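Putative TetR-family transcriptional regulator (Syntrophomonas wolfei subsp. wolfei, PDB 3LWJ) probably binds DNA through an N-terminal helix-turn-helix motif as a TetR-family transcriptional regulator. Local coordinates at the interface of chains A and B. Residues are numbered along the deposited sequence; one frame, centred on the assembly and turned at random. Chains: chain A/B, Putative TetR-family transcriptional regulator.

Contact 1: the interface of chains A and B. Residues chain A 128, 132, 158, 161, 165; chain B 166, 169-170.
Helix 153-173 of chain A carries A:His158, A:Leu161 and A:Lys165 on successive turns, and together with A:Glu128 and A:Leu132 of helix 118-144 it meets B:Phe166, B:Tyr169 and B:Lys170 on the same 153-173 helix of the partner. Helix packing of this kind is how TetR-family regulators usually pair through their C-terminal domains, although for this protein the dimer is inferred from the crystal assembly. B:Phe166 is the wedge. Its CG stands anti to the backbone N (chi1 -171°), which sends the ring out of its own helix and in among the chain A side chains. The side chain of A:His158 runs across that of B:Phe166 at about a right angle, bringing CD2 to 3.5 Å from B:Phe166 CE2, while A:Leu161 applies its CD2 methyl near CZ. On another side the bent aliphatic chain of A:Lys165 passes with CD 3.9 Å from B:Phe166 CE1. A:Glu128 slides past in the opposite direction, its carboxylate turned 85° from the ring and OE1 3.5 Å from B:Phe166 CE1. The other carboxylate oxygen, A:Glu128 OE2, accepts on its syn lone pair a hydrogen bond from A:Lys165 NZ at 2.6 Å, also a salt bridge within the chain, which probably steadies both groups beside the aromatic ring. B:Lys170 lays its CD over one face of B:Phe166, toward the rim, before turning at chi3. This turn delivers B:Lys170 NZ to the edge of A:His158, where it donates a hydrogen bond to NE2 at 3.1 Å, 8° out of the ring plane. A:Leu132 backs the imidazole, its CD2 centred 3.9 Å above one face, and probably limits tilting of the acceptor.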
# COMPACT_ATOMS: atom_id res chain seq x y z
N GLU A 128 1.89 -5.35 -10.85
CA GLU A 128 1.59 -3.92 -10.65
C GLU A 128 1.98 -3.02 -11.83
O GLU A 128 1.19 -2.15 -12.20
CB GLU A 128 2.20 -3.46 -9.31
CG GLU A 128 1.37 -4.08 -8.15
CD GLU A 128 1.80 -3.72 -6.75
OE1 GLU A 128 2.96 -3.36 -6.54
OE2 GLU A 128 0.94 -3.84 -5.86
N LEU A 132 -0.44 -0.61 -13.84
CA LEU A 132 -0.07 0.80 -13.95
C LEU A 132 -0.01 1.31 -15.40
O LEU A 132 -0.53 2.41 -15.70
CB LEU A 132 1.26 1.10 -13.24
CG LEU A 132 1.17 1.05 -11.70
CD1 LEU A 132 2.59 0.87 -11.09
CD2 LEU A 132 0.46 2.29 -11.15
N HIS A 158 -0.45 5.47 -10.16
CA HIS A 158 0.02 5.03 -8.87
C HIS A 158 -0.99 5.31 -7.75
O HIS A 158 -1.21 4.45 -6.89
CB HIS A 158 1.38 5.67 -8.52
CG HIS A 158 2.54 5.03 -9.21
ND1 HIS A 158 2.98 5.43 -10.46
CD2 HIS A 158 3.37 4.05 -8.81
CE1 HIS A 158 4.05 4.72 -10.79
NE2 HIS A 158 4.30 3.86 -9.81
N LEU A 161 -3.81 2.64 -8.09
CA LEU A 161 -3.31 1.38 -7.61
C LEU A 161 -3.14 1.39 -6.11
O LEU A 161 -3.57 0.45 -5.44
CB LEU A 161 -1.98 0.97 -8.28
CG LEU A 161 -1.51 -0.46 -7.95
CD1 LEU A 161 -2.61 -1.48 -8.11
CD2 LEU A 161 -0.31 -0.86 -8.79
N LYS A 165 -4.91 -1.04 -3.48
CA LYS A 165 -4.13 -1.98 -2.69
C LYS A 165 -4.43 -1.81 -1.20
O LYS A 165 -4.54 -2.77 -0.44
CB LYS A 165 -2.63 -1.68 -2.82
CG LYS A 165 -1.80 -2.35 -3.81
CD LYS A 165 -0.35 -1.75 -3.73
CE LYS A 165 0.55 -2.48 -2.73
NZ LYS A 165 1.05 -3.83 -3.25
N PHE B 166 2.75 3.50 -0.67
CA PHE B 166 3.12 2.80 -1.91
C PHE B 166 4.39 3.39 -2.55
O PHE B 166 5.25 2.66 -2.98
CB PHE B 166 2.01 2.85 -2.94
CG PHE B 166 2.27 1.97 -4.17
CD1 PHE B 166 2.76 0.69 -4.03
CD2 PHE B 166 1.96 2.42 -5.44
CE1 PHE B 166 2.97 -0.14 -5.12
CE2 PHE B 166 2.17 1.60 -6.55
CZ PHE B 166 2.68 0.30 -6.38
N TYR B 169 7.43 2.45 -0.40
CA TYR B 169 7.79 1.07 -0.67
C TYR B 169 8.60 0.94 -1.97
O TYR B 169 9.61 0.24 -2.01
CB TYR B 169 6.54 0.19 -0.68
CG TYR B 169 6.59 -1.10 -1.48
CD1 TYR B 169 7.04 -2.28 -0.92
CD2 TYR B 169 6.14 -1.14 -2.79
CE1 TYR B 169 7.05 -3.47 -1.67
CE2 TYR B 169 6.12 -2.33 -3.54
CZ TYR B 169 6.59 -3.49 -2.98
OH TYR B 169 6.57 -4.67 -3.72
N LYS B 170 8.18 1.64 -3.02
CA LYS B 170 8.91 1.58 -4.29
C LYS B 170 10.30 2.21 -4.22
O LYS B 170 11.21 1.81 -4.98
CB LYS B 170 8.11 2.21 -5.43
CG LYS B 170 6.84 1.45 -5.78
CD LYS B 170 6.14 1.91 -7.13
CE LYS B 170 6.99 1.75 -8.40
NZ LYS B 170 6.19 1.46 -9.64

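Contact 2: the interface of chains A and B. Residues chain A 86, 89, 147-148, 194; chain B 197-199.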
# COMPACT_ATOMS: atom_id res chain seq x y z
N TYR A 86 -15.99 9.71 -17.98
CA TYR A 86 -16.21 9.88 -16.54
C TYR A 86 -16.96 8.71 -15.94
O TYR A 86 -16.62 8.24 -14.84
CB TYR A 86 -16.99 11.18 -16.21
CG TYR A 86 -17.31 11.27 -14.73
CD1 TYR A 86 -16.31 11.58 -13.80
CD2 TYR A 86 -18.56 10.95 -14.24
CE1 TYR A 86 -16.58 11.63 -12.45
CE2 TYR A 86 -18.84 10.99 -12.88
CZ TYR A 86 -17.83 11.34 -11.99
OH TYR A 86 -18.09 11.38 -10.65
N PHE A 89 -14.49 6.11 -15.61
CA PHE A 89 -13.51 6.41 -14.56
C PHE A 89 -13.96 5.86 -13.23
O PHE A 89 -13.19 5.19 -12.53
CB PHE A 89 -13.30 7.93 -14.47
CG PHE A 89 -12.17 8.34 -13.58
CD1 PHE A 89 -10.87 8.03 -13.91
CD2 PHE A 89 -12.42 9.03 -12.40
CE1 PHE A 89 -9.83 8.39 -13.09
CE2 PHE A 89 -11.37 9.41 -11.58
CZ PHE A 89 -10.08 9.09 -11.92
N VAL A 147 -11.33 15.43 -21.66
CA VAL A 147 -12.10 15.19 -20.46
C VAL A 147 -11.21 15.33 -19.23
O VAL A 147 -11.65 15.89 -18.20
CB VAL A 147 -12.84 13.84 -20.55
CG1 VAL A 147 -13.51 13.50 -19.23
CG2 VAL A 147 -13.91 13.92 -21.70
N PHE A 148 -9.96 14.87 -19.31
CA PHE A 148 -9.04 15.02 -18.20
C PHE A 148 -7.99 16.08 -18.47
O PHE A 148 -7.52 16.21 -19.59
CB PHE A 148 -8.31 13.70 -17.89
CG PHE A 148 -9.21 12.52 -17.54
CD1 PHE A 148 -10.39 12.68 -16.83
CD2 PHE A 148 -8.81 11.24 -17.89
CE1 PHE A 148 -11.18 11.59 -16.54
CE2 PHE A 148 -9.57 10.15 -17.59
CZ PHE A 148 -10.76 10.32 -16.91
N ALA A 194 -11.69 13.32 -9.46
CA ALA A 194 -12.30 13.80 -10.70
C ALA A 194 -12.76 15.26 -10.62
O ALA A 194 -12.40 16.09 -11.47
CB ALA A 194 -13.48 12.90 -11.06
N LEU B 197 -9.18 16.24 -11.67
CA LEU B 197 -8.73 15.59 -12.87
C LEU B 197 -9.55 16.04 -14.07
O LEU B 197 -9.04 16.12 -15.20
CB LEU B 197 -8.83 14.06 -12.73
CG LEU B 197 -8.25 13.22 -13.86
CD1 LEU B 197 -6.78 13.56 -14.04
CD2 LEU B 197 -8.46 11.72 -13.63
N LEU B 198 -10.84 16.29 -13.84
CA LEU B 198 -11.73 16.66 -14.94
C LEU B 198 -11.37 18.05 -15.40
O LEU B 198 -11.06 18.94 -14.58
CB LEU B 198 -13.21 16.60 -14.53
CG LEU B 198 -13.82 15.21 -14.27
CD1 LEU B 198 -15.26 15.37 -13.71
CD2 LEU B 198 -13.85 14.33 -15.52
N VAL B 199 -11.39 18.24 -16.71
CA VAL B 199 -11.31 19.59 -17.28
C VAL B 199 -12.51 20.41 -16.80
O VAL B 199 -12.35 21.49 -16.22
CB VAL B 199 -11.27 19.53 -18.80
CG1 VAL B 199 -11.53 20.91 -19.40
CG2 VAL B 199 -9.94 18.92 -19.26
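One face of the A:Phe148 ring receives the CD2 methyl of B:Leu197, a CH-pi contact 3.9 Å from the ring centroid, while CD2 of B:Leu198 sits at the ring edge, in its plane. In this TetR-family regulator the patch lies in the part of the chain beyond the DNA-binding helix-turn-helix, where a C-terminal tail after helix 179-195 of chain B runs over chain A. The methyl on A:Phe148 is shared: the same CD2 of B:Leu197 lies 3.5 Å from CZ of A:Phe89, so that one branch is held between two aromatic side chains. It gets there because CG of B:Leu197 is anti to the backbone N (chi1 -174°). A:Tyr86 has the CB of its own chain's A:Ala194 at its edge, and its CD1 meets CD1 of B:Leu198, the two side chains crossing at about a right angle. The second branch of B:Leu198 lies alongside A:Val147, with CD2 3.8 Å from CG1 and both side chains pointing the same way. The backbones join as well. An antiparallel beta bridge pairs A:Phe148 with B:Leu198, and B:Val199 N donates to A:Val147 O at 2.8 Å in a nearly straight bond, 171° at the hydrogen, although the donor stands above the carbonyl plane. B:Leu198 N gives a second bond, 2.9 Å to A:Ala194 O near the end of helix 179-195; here the donor lies in the carbonyl plane, on a lone pair. Replacing A:Phe148 with an alanine would probably open a gap beside B:Leu197 and B:Leu198, setting the leucine methyls freer to turn.

About 21 Å separates the centres of contact 1 and contact 2, measured on their C-alpha atoms, and no residue belongs to both. Chain continuity relates them: helices 118-144 and 153-173 supply contact 1, and A:Val147 and A:Phe148 of contact 2 lie in the stretch that joins them. Contact 1 joins helices from both chains, whereas contact 2 adds an exchanged C-terminal tail. Two-fold symmetry gives each a twin with the chains reversed. Helix packing and tail exchange together probably fix how the subunits are set against each other, and so the spacing of their DNA-binding domains.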